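Local coordinates for 2,3-dimethylmalate lyase (Aspergillus niger, PDB 3FA4), which is a magnesium-binding lyase of the phosphoenolpyruvate phosphomutase family, built on a TIM-barrel type fold, at residues Arg68-Ala71 with Glu72-Ser75. Sequence-based numbering, arbitrary orientation.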
ATOM      1  N   ARG B  68       8.932   2.904  -4.418  1.00 35.67           N
ATOM      2  CA  ARG B  68       8.716   1.786  -5.332  1.00 35.10           C
ATOM      3  C   ARG B  68       7.338   1.761  -6.002  1.00 34.96           C
ATOM      4  O   ARG B  68       7.249   1.375  -7.157  1.00 34.70           O
ATOM      5  CB  ARG B  68       8.910   0.471  -4.582  1.00 36.03           C
ATOM      6  CG  ARG B  68       8.767  -0.760  -5.483  1.00 35.66           C
ATOM      7  CD  ARG B  68       7.400  -1.404  -5.352  1.00 37.74           C
ATOM      8  NE  ARG B  68       7.321  -2.527  -6.290  1.00 40.42           N
ATOM      9  CZ  ARG B  68       7.401  -3.818  -5.968  1.00 39.40           C
ATOM     10  NH1 ARG B  68       7.539  -4.213  -4.720  1.00 38.10           N
ATOM     11  NH2 ARG B  68       7.305  -4.716  -6.898  1.00 41.33           N
ATOM     12  N   ALA B  69       6.258   2.131  -5.286  1.00 34.43           N
ATOM     13  CA  ALA B  69       4.926   2.103  -5.919  1.00 33.43           C
ATOM     14  C   ALA B  69       4.884   3.141  -7.055  1.00 33.32           C
ATOM     15  O   ALA B  69       4.364   2.860  -8.170  1.00 32.63           O
ATOM     16  CB  ALA B  69       3.845   2.274  -4.946  1.00 33.75           C
ATOM     17  N   ASN B  70       5.562   4.267  -6.823  1.00 33.81           N
ATOM     18  CA  ASN B  70       5.565   5.394  -7.784  1.00 33.57           C
ATOM     19  C   ASN B  70       6.468   5.066  -8.948  1.00 33.87           C
ATOM     20  O   ASN B  70       6.031   5.247 -10.064  1.00 34.60           O
ATOM     21  CB  ASN B  70       5.851   6.762  -7.120  1.00 33.89           C
ATOM     22  CG  ASN B  70       5.257   7.954  -7.909  1.00 35.11           C
ATOM     23  OD1 ASN B  70       4.116   7.954  -8.273  1.00 37.17           O
ATOM     24  ND2 ASN B  70       6.038   8.966  -8.127  1.00 35.60           N
ATOM     25  N   ALA B  71       7.668   4.509  -8.704  1.00 33.24           N
ATOM     26  CA  ALA B  71       8.576   4.086  -9.823  1.00 34.44           C
ATOM     27  C   ALA B  71       8.028   2.966 -10.679  1.00 34.55           C
ATOM     28  O   ALA B  71       8.185   3.021 -11.904  1.00 38.01           O
ATOM     29  CB  ALA B  71      10.047   3.745  -9.312  1.00 32.38           C
ATOM     30  N   GLU B  72       7.445   1.914 -10.074  1.00 33.91           N
ATOM     31  CA  GLU B  72       6.768   0.904 -10.831  1.00 32.55           C
ATOM     32  C   GLU B  72       5.633   1.397 -11.705  1.00 33.83           C
ATOM     33  O   GLU B  72       5.423   0.866 -12.798  1.00 34.57           O
ATOM     34  CB  GLU B  72       6.195  -0.162  -9.948  1.00 32.89           C
ATOM     35  CG  GLU B  72       5.615  -1.324 -10.775  1.00 33.44           C
ATOM     36  CD  GLU B  72       5.241  -2.559  -9.960  1.00 36.64           C
ATOM     37  OE1 GLU B  72       4.592  -3.467 -10.496  1.00 38.23           O
ATOM     38  OE2 GLU B  72       5.540  -2.577  -8.768  1.00 36.98           O
ATOM     39  N   MET B  73       4.832   2.323 -11.198  1.00 34.29           N
ATOM     40  CA  MET B  73       3.812   2.923 -11.992  1.00 36.54           C
ATOM     41  C   MET B  73       4.388   3.721 -13.178  1.00 37.74           C
ATOM     42  O   MET B  73       3.893   3.578 -14.320  1.00 39.41           O
ATOM     43  CB  MET B  73       2.943   3.798 -11.106  1.00 36.44           C
ATOM     44  CG  MET B  73       1.716   4.335 -11.802  1.00 38.19           C
ATOM     45  SD  MET B  73       2.002   5.955 -12.544  1.00 39.09           S
ATOM     46  CE  MET B  73       2.699   6.907 -11.129  1.00 32.90           C
ATOM     47  N   ILE B  74       5.412   4.549 -12.945  1.00 37.05           N
ATOM     48  CA  ILE B  74       6.014   5.336 -14.063  1.00 36.61           C
ATOM     49  C   ILE B  74       6.750   4.457 -15.089  1.00 37.04           C
ATOM     50  O   ILE B  74       6.618   4.652 -16.278  1.00 37.66           O
ATOM     51  CB  ILE B  74       6.907   6.506 -13.473  1.00 37.87           C
ATOM     52  CG1 ILE B  74       6.010   7.438 -12.601  1.00 36.08           C
ATOM     53  CG2 ILE B  74       7.641   7.270 -14.575  1.00 35.48           C
ATOM     54  CD1 ILE B  74       6.760   8.435 -11.569  1.00 35.63           C
ATOM     55  N   SER B  75       7.514   3.464 -14.634  1.00 36.37           N
ATOM     56  CA  SER B  75       8.123   2.498 -15.505  1.00 34.04           C
ATOM     57  C   SER B  75       7.160   1.742 -16.404  1.00 34.09           C
ATOM     58  O   SER B  75       7.555   1.304 -17.472  1.00 34.20           O
ATOM     59  CB  SER B  75       8.881   1.461 -14.692  1.00 34.03           C
ATOM     60  OG  SER B  75       9.843   2.058 -13.840  1.00 37.78           O
TER
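One turn apart on helix 64-75, Arg-68 and Glu-72 run side by side and form an i to i+4 salt bridge, NE to OE2 3.1 Å. The oxygen is met nearly along its C-O axis but sits 29° out of the guanidinium plane, and NH2 adds only a weak bond. A bend at chi2 (-100°) brings Arg-68 NE alongside the carboxylate of the extended Glu-72. Ser-75 is small, and its buried hydroxyl, turned back beside its own N (chi1 -56°), is satisfied within the helix, OG to Ala-71 O 2.7 Å. Ser-75 N reaches Ala-71 O from the opposite face of the carbonyl plane, at 2.8 Å. Asn-70 suits a buried site because Tyr-26 O accepts from ND2; Met-73 CE, 3.4 Å from Asn-70 OD1, and Ile-74 CD1 make only van der Waals contact with its amide. Farther out, Ser-107 also bonds OE2, and OE1 pairs with Arg-106 and Arg-68 of the second subunit. Arg-68 NH2 pairs in return with Glu-72 OE1 of that subunit, so the two carboxylates probably offset the closeness of the two Arg-68 groups. Small Ala-71 and branched Ile-74 pack on strands 42-44 and 83-86; Met-73 meets Val-53 of a third subunit. This is an amphipathic outer helix of the TIM-barrel type fold, apolar toward the parallel strands and charged at a subunit interface.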